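Side-chain contacts in acyl-CoA dehydrogenase (Thermus thermophilus, PDB 2Z1Q), which probably oxidises saturated acyl-CoA thioesters to their 2,3-dehydroacyl forms, using bound FAD and passing the electrons to an acceptor: residues B[60-65]-B[185-190]; B[189-194]-B[214-219]; B[12-17]-B[488-493]. One frame throughout, in Å; residues are numbered along the deposited sequence.

Contact 1: B[60-65]-B[185-190]; sequences ELNVPL and AGFAHL
F187 reaches out from the loop 185-190 and lays its side chain against N62 and V63, in the first turn of helix 62-71. Its CB starts the contact, 3.8 Å from V63 CG2. At the next atom, F187 CG still lies 4.0 Å from V63 CG2, so this methyl sits by the root of the ring. Further out the partner changes. F187 CD1 is 4.2 Å from N62 CB, whereas F187 CE1 and F187 CZ both close to 3.4 Å from N62 CB. That is tight for carbon against carbon and shows the far end of the ring pressed on the asparagine's methylene. Both partners approach the ring obliquely.

The first torsion of F187 accounts for this reach: with chi1 at 41°, CG is held between the backbone N and the carbonyl carbon, and the ring is directed to the helix. In V63, chi1 of -179° puts CG1 anti to the backbone N and leaves CG2, anti to the carbonyl carbon, to face F187; the two side chains run past each other in opposite directions. No hydrogen bond crosses between the segments. The evidence is for apolar packing alone, with 176 Å² buried in all; N62 contributes chiefly its CB.

Helix 106-117 joins the contact, since F187 also touches T109 and N62 touches F106. On the loop side, R209 NH1 gives hydrogen bonds to A185 O and A188 O, holding the backbone on both flanks of F187. The side chain of F187 is about 10 Å from the bound FAD, too far to line the flavin directly. The arrangement is interdomain packing of the acyl-CoA dehydrogenase fold: the N-terminal helical domain rests on a loop between strands 172-183 and 190-197 of the beta-rich middle domain.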
ATOM      1  N   GLU B  60      27.447  10.103  -6.238  1.00 26.23           N
ATOM      2  CA  GLU B  60      28.852   9.804  -5.997  1.00 27.12           C
ATOM      3  C   GLU B  60      29.219   9.979  -4.520  1.00 26.09           C
ATOM      4  O   GLU B  60      30.286   9.541  -4.081  1.00 25.11           O
ATOM      5  CB  GLU B  60      29.753  10.668  -6.883  1.00 26.58           C
ATOM      6  CG  GLU B  60      29.724  12.160  -6.583  1.00 29.40           C
ATOM      7  CD  GLU B  60      28.564  12.882  -7.237  1.00 30.51           C
ATOM      8  OE1 GLU B  60      28.631  14.127  -7.335  1.00 29.84           O
ATOM      9  OE2 GLU B  60      27.589  12.220  -7.649  1.00 31.85           O
ATOM     10  N   LEU B  61      28.327  10.609  -3.760  1.00 25.44           N
ATOM     11  CA  LEU B  61      28.562  10.806  -2.337  1.00 26.79           C
ATOM     12  C   LEU B  61      28.560   9.443  -1.631  1.00 27.91           C
ATOM     13  O   LEU B  61      29.019   9.332  -0.493  1.00 27.85           O
ATOM     14  CB  LEU B  61      27.502  11.741  -1.754  1.00 25.38           C
ATOM     15  CG  LEU B  61      27.887  13.217  -1.548  1.00 28.66           C
ATOM     16  CD1 LEU B  61      28.896  13.690  -2.583  1.00 30.89           C
ATOM     17  CD2 LEU B  61      26.616  14.063  -1.591  1.00 24.36           C
ATOM     18  N   ASN B  62      28.050   8.413  -2.314  1.00 26.20           N
ATOM     19  CA  ASN B  62      28.028   7.053  -1.771  1.00 26.05           C
ATOM     20  C   ASN B  62      29.474   6.557  -1.540  1.00 26.86           C
ATOM     21  O   ASN B  62      29.723   5.761  -0.640  1.00 25.43           O
ATOM     22  CB  ASN B  62      27.343   6.070  -2.747  1.00 22.46           C
ATOM     23  CG  ASN B  62      25.823   6.016  -2.583  1.00 21.48           C
ATOM     24  OD1 ASN B  62      25.079   6.468  -3.452  1.00 19.84           O
ATOM     25  ND2 ASN B  62      25.359   5.445  -1.476  1.00 20.24           N
ATOM     26  N   VAL B  63      30.411   7.017  -2.368  1.00 26.89           N
ATOM     27  CA  VAL B  63      31.802   6.574  -2.252  1.00 28.17           C
ATOM     28  C   VAL B  63      32.439   6.996  -0.928  1.00 27.99           C
ATOM     29  O   VAL B  63      32.920   6.166  -0.168  1.00 28.11           O
ATOM     30  CB  VAL B  63      32.653   7.088  -3.430  1.00 29.19           C
ATOM     31  CG1 VAL B  63      34.086   6.606  -3.297  1.00 29.39           C
ATOM     32  CG2 VAL B  63      32.065   6.600  -4.745  1.00 27.90           C
ATOM     33  N   PRO B  64      32.454   8.303  -0.640  1.00 29.02           N
ATOM     34  CA  PRO B  64      33.053   8.710   0.627  1.00 29.57           C
ATOM     35  C   PRO B  64      32.292   8.115   1.823  1.00 30.99           C
ATOM     36  O   PRO B  64      32.903   7.764   2.835  1.00 31.13           O
ATOM     37  CB  PRO B  64      32.987  10.238   0.562  1.00 27.95           C
ATOM     38  CG  PRO B  64      31.786  10.488  -0.315  1.00 29.43           C
ATOM     39  CD  PRO B  64      31.992   9.469  -1.405  1.00 29.76           C
ATOM     40  N   LEU B  65      30.967   7.994   1.709  1.00 30.14           N
ATOM     41  CA  LEU B  65      30.162   7.416   2.789  1.00 30.03           C
ATOM     42  C   LEU B  65      30.528   5.964   3.014  1.00 30.20           C
ATOM     43  O   LEU B  65      30.581   5.490   4.145  1.00 31.16           O
ATOM     44  CB  LEU B  65      28.671   7.498   2.472  1.00 28.57           C
ATOM     45  CG  LEU B  65      27.988   8.814   2.837  1.00 28.36           C
ATOM     46  CD1 LEU B  65      26.580   8.818   2.280  1.00 29.28           C
ATOM     47  CD2 LEU B  65      27.964   8.994   4.356  1.00 27.87           C
ATOM     48  N   ALA B 185      26.334   0.132  -9.510  1.00 22.95           N
ATOM     49  CA  ALA B 185      26.963   0.141 -10.829  1.00 22.81           C
ATOM     50  C   ALA B 185      27.610   1.464 -11.201  1.00 23.26           C
ATOM     51  O   ALA B 185      28.556   1.501 -11.991  1.00 24.67           O
ATOM     52  CB  ALA B 185      25.947  -0.254 -11.886  1.00 21.33           C
ATOM     53  N   GLY B 186      27.109   2.554 -10.640  1.00 23.95           N
ATOM     54  CA  GLY B 186      27.647   3.860 -10.948  1.00 25.82           C
ATOM     55  C   GLY B 186      29.035   4.146 -10.382  1.00 28.00           C
ATOM     56  O   GLY B 186      29.716   5.039 -10.876  1.00 26.51           O
ATOM     57  N   PHE B 187      29.454   3.397  -9.360  1.00 28.06           N
ATOM     58  CA  PHE B 187      30.762   3.616  -8.739  1.00 28.43           C
ATOM     59  C   PHE B 187      31.465   2.343  -8.262  1.00 28.82           C
ATOM     60  O   PHE B 187      32.546   2.412  -7.679  1.00 30.17           O
ATOM     61  CB  PHE B 187      30.618   4.589  -7.563  1.00 26.85           C
ATOM     62  CG  PHE B 187      29.394   4.333  -6.721  1.00 27.67           C
ATOM     63  CD1 PHE B 187      28.331   5.232  -6.732  1.00 24.22           C
ATOM     64  CD2 PHE B 187      29.291   3.179  -5.951  1.00 25.85           C
ATOM     65  CE1 PHE B 187      27.180   4.982  -5.986  1.00 25.17           C
ATOM     66  CE2 PHE B 187      28.146   2.919  -5.204  1.00 25.13           C
ATOM     67  CZ  PHE B 187      27.088   3.822  -5.222  1.00 24.55           C
ATOM     68  N   ALA B 188      30.853   1.187  -8.502  1.00 28.43           N
ATOM     69  CA  ALA B 188      31.442  -0.085  -8.087  1.00 27.63           C
ATOM     70  C   ALA B 188      32.744  -0.361  -8.835  1.00 28.39           C
ATOM     71  O   ALA B 188      32.831  -0.133 -10.046  1.00 29.02           O
ATOM     72  CB  ALA B 188      30.458  -1.222  -8.336  1.00 25.76           C
ATOM     73  N   HIS B 189      33.737  -0.872  -8.104  1.00 28.43           N
ATOM     74  CA  HIS B 189      35.050  -1.213  -8.654  1.00 26.48           C
ATOM     75  C   HIS B 189      35.094  -2.677  -9.062  1.00 26.23           C
ATOM     76  O   HIS B 189      35.746  -3.040 -10.044  1.00 23.44           O
ATOM     77  CB  HIS B 189      36.140  -0.966  -7.610  1.00 28.72           C
ATOM     78  CG  HIS B 189      36.123   0.417  -7.045  1.00 32.19           C
ATOM     79  ND1 HIS B 189      36.718   1.483  -7.684  1.00 33.13           N
ATOM     80  CD2 HIS B 189      35.512   0.926  -5.945  1.00 31.40           C
ATOM     81  CE1 HIS B 189      36.472   2.588  -7.005  1.00 33.54           C
ATOM     82  NE2 HIS B 189      35.742   2.279  -5.947  1.00 33.21           N
ATOM     83  N   LEU B 190      34.417  -3.525  -8.294  1.00 25.99           N
ATOM     84  CA  LEU B 190      34.402  -4.952  -8.589  1.00 26.76           C
ATOM     85  C   LEU B 190      32.997  -5.423  -8.956  1.00 27.94           C
ATOM     86  O   LEU B 190      32.015  -5.032  -8.331  1.00 28.18           O
ATOM     87  CB  LEU B 190      34.922  -5.745  -7.388  1.00 26.91           C
ATOM     88  CG  LEU B 190      35.020  -7.265  -7.560  1.00 29.24           C
ATOM     89  CD1 LEU B 190      36.008  -7.598  -8.668  1.00 27.52           C
ATOM     90  CD2 LEU B 190      35.466  -7.894  -6.252  1.00 29.89           C
TER

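Contact 2: B[189-194]-B[214-219]; sequences HLFTVF and LSFGPE
F191 and F216 each turn CG beside the backbone N and opposite the carbonyl carbon, with chi1 of -75° and -37°, the second well short of a staggered value. With both CB atoms already directed across the gap, these torsions bring the rings in from opposite directions, so that F191 CZ and F216 CE2 come together at 3.5 Å. F191 CE2 follows at 3.9 Å from the same F216 CE2. The planes are 30° apart, yet the ring centroids are separated by 5.7 Å. The rings are therefore near parallel but slid aside, with little overlap. L214 adds a looser touch from the same strand as F216, its CD2 standing 4.4 Å from F191 CD2.

Only side chains bridge the two segments: the closest pair of CA atoms, those of F191 and L214, is 10.4 Å apart, so the strands are not bonded neighbours. Instead, strand 190-197 pairs with 144-147, 163-166 and 201-208, while strand 214-216 pairs with 230-235. F191 also packs on A145 and C147 of strand 144-147, and V233 of strand 230-235 touches both F191 and L214. R209 makes a cation-pi contact with F216. The contact is partly buried and joins, through side chains alone, two strands of the middle-domain sheet that are not paired with each other.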
ATOM      1  N   HIS B 189      33.737  -0.872  -8.104  1.00 28.43           N
ATOM      2  CA  HIS B 189      35.050  -1.213  -8.654  1.00 26.48           C
ATOM      3  C   HIS B 189      35.094  -2.677  -9.062  1.00 26.23           C
ATOM      4  O   HIS B 189      35.746  -3.040 -10.044  1.00 23.44           O
ATOM      5  CB  HIS B 189      36.140  -0.966  -7.610  1.00 28.72           C
ATOM      6  CG  HIS B 189      36.123   0.417  -7.045  1.00 32.19           C
ATOM      7  ND1 HIS B 189      36.718   1.483  -7.684  1.00 33.13           N
ATOM      8  CD2 HIS B 189      35.512   0.926  -5.945  1.00 31.40           C
ATOM      9  CE1 HIS B 189      36.472   2.588  -7.005  1.00 33.54           C
ATOM     10  NE2 HIS B 189      35.742   2.279  -5.947  1.00 33.21           N
ATOM     11  N   LEU B 190      34.417  -3.525  -8.294  1.00 25.99           N
ATOM     12  CA  LEU B 190      34.402  -4.952  -8.589  1.00 26.76           C
ATOM     13  C   LEU B 190      32.997  -5.423  -8.956  1.00 27.94           C
ATOM     14  O   LEU B 190      32.015  -5.032  -8.331  1.00 28.18           O
ATOM     15  CB  LEU B 190      34.922  -5.745  -7.388  1.00 26.91           C
ATOM     16  CG  LEU B 190      35.020  -7.265  -7.560  1.00 29.24           C
ATOM     17  CD1 LEU B 190      36.008  -7.598  -8.668  1.00 27.52           C
ATOM     18  CD2 LEU B 190      35.466  -7.894  -6.252  1.00 29.89           C
ATOM     19  N   PHE B 191      32.906  -6.278  -9.968  1.00 28.72           N
ATOM     20  CA  PHE B 191      31.617  -6.793 -10.428  1.00 28.82           C
ATOM     21  C   PHE B 191      31.572  -8.320 -10.502  1.00 29.37           C
ATOM     22  O   PHE B 191      32.404  -8.936 -11.171  1.00 30.47           O
ATOM     23  CB  PHE B 191      31.288  -6.238 -11.831  1.00 27.07           C
ATOM     24  CG  PHE B 191      30.855  -4.799 -11.845  1.00 26.28           C
ATOM     25  CD1 PHE B 191      29.503  -4.475 -11.777  1.00 25.83           C
ATOM     26  CD2 PHE B 191      31.788  -3.767 -11.953  1.00 25.71           C
ATOM     27  CE1 PHE B 191      29.085  -3.145 -11.815  1.00 23.34           C
ATOM     28  CE2 PHE B 191      31.371  -2.428 -11.998  1.00 25.77           C
ATOM     29  CZ  PHE B 191      30.021  -2.123 -11.928  1.00 23.70           C
ATOM     30  N   THR B 192      30.601  -8.934  -9.831  1.00 28.59           N
ATOM     31  CA  THR B 192      30.450 -10.391  -9.914  1.00 29.79           C
ATOM     32  C   THR B 192      29.357 -10.606 -10.976  1.00 30.17           C
ATOM     33  O   THR B 192      28.184 -10.312 -10.738  1.00 30.76           O
ATOM     34  CB  THR B 192      30.035 -11.011  -8.539  1.00 28.51           C
ATOM     35  OG1 THR B 192      31.105 -10.855  -7.605  1.00 28.36           O
ATOM     36  CG2 THR B 192      29.735 -12.496  -8.685  1.00 28.34           C
ATOM     37  N   VAL B 193      29.744 -11.091 -12.153  1.00 31.40           N
ATOM     38  CA  VAL B 193      28.788 -11.286 -13.241  1.00 30.74           C
ATOM     39  C   VAL B 193      28.496 -12.739 -13.559  1.00 31.91           C
ATOM     40  O   VAL B 193      29.410 -13.564 -13.606  1.00 32.02           O
ATOM     41  CB  VAL B 193      29.301 -10.620 -14.520  1.00 30.74           C
ATOM     42  CG1 VAL B 193      28.231 -10.663 -15.623  1.00 30.07           C
ATOM     43  CG2 VAL B 193      29.727  -9.209 -14.203  1.00 28.44           C
ATOM     44  N   PHE B 194      27.229 -13.059 -13.805  1.00 31.14           N
ATOM     45  CA  PHE B 194      26.876 -14.431 -14.136  1.00 32.19           C
ATOM     46  C   PHE B 194      26.656 -14.601 -15.637  1.00 33.30           C
ATOM     47  O   PHE B 194      25.981 -13.788 -16.279  1.00 32.42           O
ATOM     48  CB  PHE B 194      25.623 -14.874 -13.359  1.00 31.50           C
ATOM     49  CG  PHE B 194      25.838 -14.964 -11.872  1.00 30.53           C
ATOM     50  CD1 PHE B 194      26.035 -13.812 -11.114  1.00 31.18           C
ATOM     51  CD2 PHE B 194      25.872 -16.197 -11.238  1.00 30.53           C
ATOM     52  CE1 PHE B 194      26.262 -13.893  -9.746  1.00 31.64           C
ATOM     53  CE2 PHE B 194      26.097 -16.287  -9.858  1.00 30.84           C
ATOM     54  CZ  PHE B 194      26.291 -15.131  -9.115  1.00 31.32           C
ATOM     55  N   LEU B 214      33.207  -3.096 -21.114  1.00 32.42           N
ATOM     56  CA  LEU B 214      32.187  -3.007 -20.077  1.00 32.64           C
ATOM     57  C   LEU B 214      31.732  -1.561 -19.959  1.00 32.13           C
ATOM     58  O   LEU B 214      32.538  -0.678 -19.703  1.00 32.90           O
ATOM     59  CB  LEU B 214      32.750  -3.457 -18.734  1.00 31.63           C
ATOM     60  CG  LEU B 214      31.722  -3.486 -17.606  1.00 32.25           C
ATOM     61  CD1 LEU B 214      30.953  -4.796 -17.632  1.00 28.28           C
ATOM     62  CD2 LEU B 214      32.438  -3.326 -16.285  1.00 32.77           C
ATOM     63  N   SER B 215      30.437  -1.330 -20.142  1.00 30.76           N
ATOM     64  CA  SER B 215      29.886   0.023 -20.061  1.00 29.95           C
ATOM     65  C   SER B 215      28.621   0.038 -19.202  1.00 28.58           C
ATOM     66  O   SER B 215      28.102  -1.011 -18.845  1.00 28.28           O
ATOM     67  CB  SER B 215      29.563   0.545 -21.464  1.00 28.25           C
ATOM     68  OG  SER B 215      28.647  -0.321 -22.112  1.00 28.89           O
ATOM     69  N   PHE B 216      28.112   1.222 -18.890  1.00 28.47           N
ATOM     70  CA  PHE B 216      26.924   1.314 -18.047  1.00 28.80           C
ATOM     71  C   PHE B 216      25.869   2.268 -18.592  1.00 28.62           C
ATOM     72  O   PHE B 216      26.202   3.328 -19.116  1.00 29.84           O
ATOM     73  CB  PHE B 216      27.329   1.772 -16.646  1.00 28.16           C
ATOM     74  CG  PHE B 216      28.641   1.204 -16.179  1.00 29.38           C
ATOM     75  CD1 PHE B 216      29.840   1.829 -16.497  1.00 29.22           C
ATOM     76  CD2 PHE B 216      28.676   0.031 -15.434  1.00 30.71           C
ATOM     77  CE1 PHE B 216      31.058   1.298 -16.079  1.00 29.47           C
ATOM     78  CE2 PHE B 216      29.884  -0.508 -15.014  1.00 30.68           C
ATOM     79  CZ  PHE B 216      31.080   0.125 -15.335  1.00 30.93           C
ATOM     80  N   GLY B 217      24.597   1.902 -18.471  1.00 26.98           N
ATOM     81  CA  GLY B 217      23.550   2.787 -18.946  1.00 24.82           C
ATOM     82  C   GLY B 217      23.354   3.888 -17.911  1.00 24.42           C
ATOM     83  O   GLY B 217      23.933   3.808 -16.827  1.00 24.26           O
ATOM     84  N   PRO B 218      22.552   4.926 -18.207  1.00 22.77           N
ATOM     85  CA  PRO B 218      22.310   6.026 -17.269  1.00 22.13           C
ATOM     86  C   PRO B 218      21.612   5.542 -16.009  1.00 21.36           C
ATOM     87  O   PRO B 218      21.071   4.427 -15.973  1.00 21.53           O
ATOM     88  CB  PRO B 218      21.441   6.985 -18.076  1.00 21.81           C
ATOM     89  CG  PRO B 218      20.677   6.065 -18.956  1.00 23.17           C
ATOM     90  CD  PRO B 218      21.706   5.061 -19.407  1.00 21.27           C
ATOM     91  N   GLU B 219      21.632   6.380 -14.980  1.00 21.58           N
ATOM     92  CA  GLU B 219      21.007   6.045 -13.712  1.00 21.84           C
ATOM     93  C   GLU B 219      19.518   5.730 -13.931  1.00 22.98           C
ATOM     94  O   GLU B 219      18.794   6.500 -14.569  1.00 22.79           O
ATOM     95  CB  GLU B 219      21.177   7.213 -12.729  1.00 20.88           C
ATOM     96  CG  GLU B 219      22.549   7.245 -12.010  1.00 21.70           C
ATOM     97  CD  GLU B 219      22.834   5.973 -11.225  1.00 22.71           C
ATOM     98  OE1 GLU B 219      21.872   5.387 -10.684  1.00 22.76           O
ATOM     99  OE2 GLU B 219      24.006   5.555 -11.143  1.00 22.82           O
TER

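Contact 3: B[12-17]-B[488-493]; sequences GGWLLE and DAYAAE
W14 and Y490 meet ring on ring, W14 offering a face of its indole and Y490 the edge of its phenol. The centroids of the five-membered ring of W14 and the ring of Y490 are 4.8 Å apart, and their planes are inclined at 57°, an edge-to-face pair short of a full T. Y490 CD2 is the leading atom, 3.6 Å from W14 CE2 and above the middle of the indole. Y490 CE2 follows over the pyrrole side, 3.9 Å from W14 NE1. The same face receives a CH-pi contact, Y490 CB lying 4.2 Å from the centroid of the six-membered ring of W14. Y490 thus touches both rings of the indole.

The conformations are complementary. W14 takes the crowded position, CG between the backbone N and the carbonyl carbon (chi1 51°), which turns the indole toward the helix. Y490 swings CG anti to its backbone N (chi1 -173°), so that the two side chains cross at about a right angle. E493, one helical turn on, is extended, and its OE2 comes within 3.7 Å of W14 CB. A489 supplies a looser apolar touch, with CB 4.4 Å from W14 CZ3.

The polar groups are satisfied beyond the two segments: W14 NE1 hydrogen-bonds E350 OE2, Y490 OH bonds with T323 OG1, and E493 divides its carboxylate between salt bridges to K454 and R322. K454 NZ also bonds W14 O, linking the turn and the glutamate through one lysine. Away from the annotated FAD sites, the N-terminal turn 12-17 therefore packs on helix 476-502, with helices 300-331, 348-372 and 445-468 gathered around it.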
ATOM      1  N   GLY B  12      13.095 -25.746  10.864  1.00 59.08           N
ATOM      2  CA  GLY B  12      11.708 -26.166  10.783  1.00 57.72           C
ATOM      3  C   GLY B  12      11.289 -27.016  11.965  1.00 57.04           C
ATOM      4  O   GLY B  12      10.161 -27.495  12.030  1.00 57.51           O
ATOM      5  N   GLY B  13      12.204 -27.203  12.906  1.00 56.78           N
ATOM      6  CA  GLY B  13      11.905 -28.003  14.078  1.00 55.70           C
ATOM      7  C   GLY B  13      10.808 -27.414  14.939  1.00 54.53           C
ATOM      8  O   GLY B  13      10.102 -28.141  15.641  1.00 54.42           O
ATOM      9  N   TRP B  14      10.661 -26.094  14.895  1.00 53.84           N
ATOM     10  CA  TRP B  14       9.639 -25.413  15.679  1.00 53.19           C
ATOM     11  C   TRP B  14       8.249 -25.837  15.226  1.00 54.25           C
ATOM     12  O   TRP B  14       7.247 -25.522  15.868  1.00 54.48           O
ATOM     13  CB  TRP B  14       9.779 -23.898  15.534  1.00 51.80           C
ATOM     14  CG  TRP B  14       9.839 -23.453  14.110  1.00 50.03           C
ATOM     15  CD1 TRP B  14      10.954 -23.322  13.338  1.00 49.56           C
ATOM     16  CD2 TRP B  14       8.729 -23.136  13.267  1.00 49.96           C
ATOM     17  NE1 TRP B  14      10.611 -22.941  12.065  1.00 49.67           N
ATOM     18  CE2 TRP B  14       9.249 -22.820  11.993  1.00 49.65           C
ATOM     19  CE3 TRP B  14       7.342 -23.089  13.464  1.00 50.19           C
ATOM     20  CZ2 TRP B  14       8.432 -22.463  10.916  1.00 49.71           C
ATOM     21  CZ3 TRP B  14       6.527 -22.733  12.390  1.00 50.43           C
ATOM     22  CH2 TRP B  14       7.077 -22.425  11.134  1.00 49.78           C
ATOM     23  N   LEU B  15       8.192 -26.561  14.118  1.00 55.00           N
ATOM     24  CA  LEU B  15       6.925 -27.003  13.577  1.00 57.61           C
ATOM     25  C   LEU B  15       6.387 -28.254  14.277  1.00 59.26           C
ATOM     26  O   LEU B  15       5.172 -28.427  14.394  1.00 58.07           O
ATOM     27  CB  LEU B  15       7.083 -27.250  12.073  1.00 58.22           C
ATOM     28  CG  LEU B  15       5.819 -27.297  11.217  1.00 59.04           C
ATOM     29  CD1 LEU B  15       5.070 -28.594  11.468  1.00 60.45           C
ATOM     30  CD2 LEU B  15       4.949 -26.085  11.527  1.00 58.22           C
ATOM     31  N   LEU B  16       7.287 -29.116  14.750  1.00 60.95           N
ATOM     32  CA  LEU B  16       6.879 -30.339  15.435  1.00 62.48           C
ATOM     33  C   LEU B  16       6.986 -30.196  16.952  1.00 63.37           C
ATOM     34  O   LEU B  16       6.168 -30.742  17.690  1.00 63.62           O
ATOM     35  CB  LEU B  16       7.726 -31.525  14.967  1.00 62.45           C
ATOM     36  CG  LEU B  16       7.712 -31.870  13.474  1.00 62.88           C
ATOM     37  CD1 LEU B  16       6.275 -31.966  12.975  1.00 61.58           C
ATOM     38  CD2 LEU B  16       8.481 -30.808  12.700  1.00 63.80           C
ATOM     39  N   GLU B  17       7.995 -29.463  17.412  1.00 64.00           N
ATOM     40  CA  GLU B  17       8.185 -29.254  18.842  1.00 64.66           C
ATOM     41  C   GLU B  17       8.286 -27.781  19.198  1.00 63.81           C
ATOM     42  O   GLU B  17       8.452 -26.929  18.330  1.00 63.93           O
ATOM     43  CB  GLU B  17       9.437 -29.982  19.323  1.00 66.23           C
ATOM     44  CG  GLU B  17       9.308 -31.490  19.279  1.00 70.01           C
ATOM     45  CD  GLU B  17      10.536 -32.192  19.819  1.00 72.01           C
ATOM     46  OE1 GLU B  17      10.553 -33.440  19.818  1.00 73.33           O
ATOM     47  OE2 GLU B  17      11.483 -31.494  20.242  1.00 74.27           O
ATOM     48  N   ASP B 488       2.570 -16.645  10.156  1.00 26.43           N
ATOM     49  CA  ASP B 488       1.916 -16.136  11.362  1.00 26.79           C
ATOM     50  C   ASP B 488       2.201 -17.011  12.566  1.00 26.22           C
ATOM     51  O   ASP B 488       2.196 -16.545  13.699  1.00 25.96           O
ATOM     52  CB  ASP B 488       0.406 -16.040  11.164  1.00 27.82           C
ATOM     53  CG  ASP B 488      -0.010 -14.754  10.493  1.00 29.43           C
ATOM     54  OD1 ASP B 488      -1.079 -14.737   9.847  1.00 29.50           O
ATOM     55  OD2 ASP B 488       0.722 -13.754  10.619  1.00 32.81           O
ATOM     56  N   ALA B 489       2.433 -18.288  12.308  1.00 25.73           N
ATOM     57  CA  ALA B 489       2.716 -19.226  13.374  1.00 27.69           C
ATOM     58  C   ALA B 489       4.080 -18.865  13.947  1.00 27.56           C
ATOM     59  O   ALA B 489       4.194 -18.554  15.130  1.00 27.51           O
ATOM     60  CB  ALA B 489       2.721 -20.662  12.825  1.00 25.45           C
ATOM     61  N   TYR B 490       5.101 -18.886  13.096  1.00 27.92           N
ATOM     62  CA  TYR B 490       6.455 -18.559  13.527  1.00 29.15           C
ATOM     63  C   TYR B 490       6.501 -17.189  14.193  1.00 29.05           C
ATOM     64  O   TYR B 490       7.065 -17.037  15.270  1.00 30.75           O
ATOM     65  CB  TYR B 490       7.401 -18.602  12.327  1.00 29.55           C
ATOM     66  CG  TYR B 490       8.859 -18.453  12.679  1.00 32.51           C
ATOM     67  CD1 TYR B 490       9.534 -17.266  12.419  1.00 31.58           C
ATOM     68  CD2 TYR B 490       9.572 -19.506  13.268  1.00 32.46           C
ATOM     69  CE1 TYR B 490      10.875 -17.117  12.727  1.00 32.73           C
ATOM     70  CE2 TYR B 490      10.922 -19.366  13.585  1.00 33.27           C
ATOM     71  CZ  TYR B 490      11.563 -18.163  13.309  1.00 33.23           C
ATOM     72  OH  TYR B 490      12.886 -17.980  13.615  1.00 34.05           O
ATOM     73  N   ALA B 491       5.874 -16.200  13.566  1.00 29.35           N
ATOM     74  CA  ALA B 491       5.849 -14.845  14.113  1.00 29.41           C
ATOM     75  C   ALA B 491       5.137 -14.765  15.461  1.00 28.97           C
ATOM     76  O   ALA B 491       5.664 -14.184  16.407  1.00 28.74           O
ATOM     77  CB  ALA B 491       5.183 -13.889  13.128  1.00 27.30           C
ATOM     78  N   ALA B 492       3.940 -15.340  15.543  1.00 27.91           N
ATOM     79  CA  ALA B 492       3.174 -15.289  16.791  1.00 27.27           C
ATOM     80  C   ALA B 492       3.919 -15.976  17.913  1.00 24.89           C
ATOM     81  O   ALA B 492       4.060 -15.436  19.004  1.00 24.45           O
ATOM     82  CB  ALA B 492       1.796 -15.937  16.606  1.00 25.02           C
ATOM     83  N   GLU B 493       4.397 -17.176  17.625  1.00 26.73           N
ATOM     84  CA  GLU B 493       5.130 -17.949  18.607  1.00 28.45           C
ATOM     85  C   GLU B 493       6.357 -17.184  19.069  1.00 28.09           C
ATOM     86  O   GLU B 493       6.573 -17.004  20.265  1.00 26.47           O
ATOM     87  CB  GLU B 493       5.542 -19.296  18.013  1.00 30.16           C
ATOM     88  CG  GLU B 493       6.466 -20.098  18.913  1.00 32.92           C
ATOM     89  CD  GLU B 493       6.725 -21.494  18.385  1.00 34.84           C
ATOM     90  OE1 GLU B 493       6.018 -22.431  18.810  1.00 37.67           O
ATOM     91  OE2 GLU B 493       7.623 -21.652  17.534  1.00 37.04           O
TER

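Contacts 1 and 2 are neighbours, their centres 12 Å apart, and share H189 and L190; A185 O of contact 1 packs on the phenylalanine rings of contact 2. Contact 3 lies across the centre of the chain, 41 Å between centres from either. Contact 1 is buried and joins helix to loop between domains, contact 2 is partly buried and joins strands within one domain, and contact 3 is buried among helices. All three rest on aromatic side chains without a hydrogen bond across. Contact 3 differs in having a true edge-to-face pair bordered by a glutamate whose charge is met by surrounding helices, not across the contact.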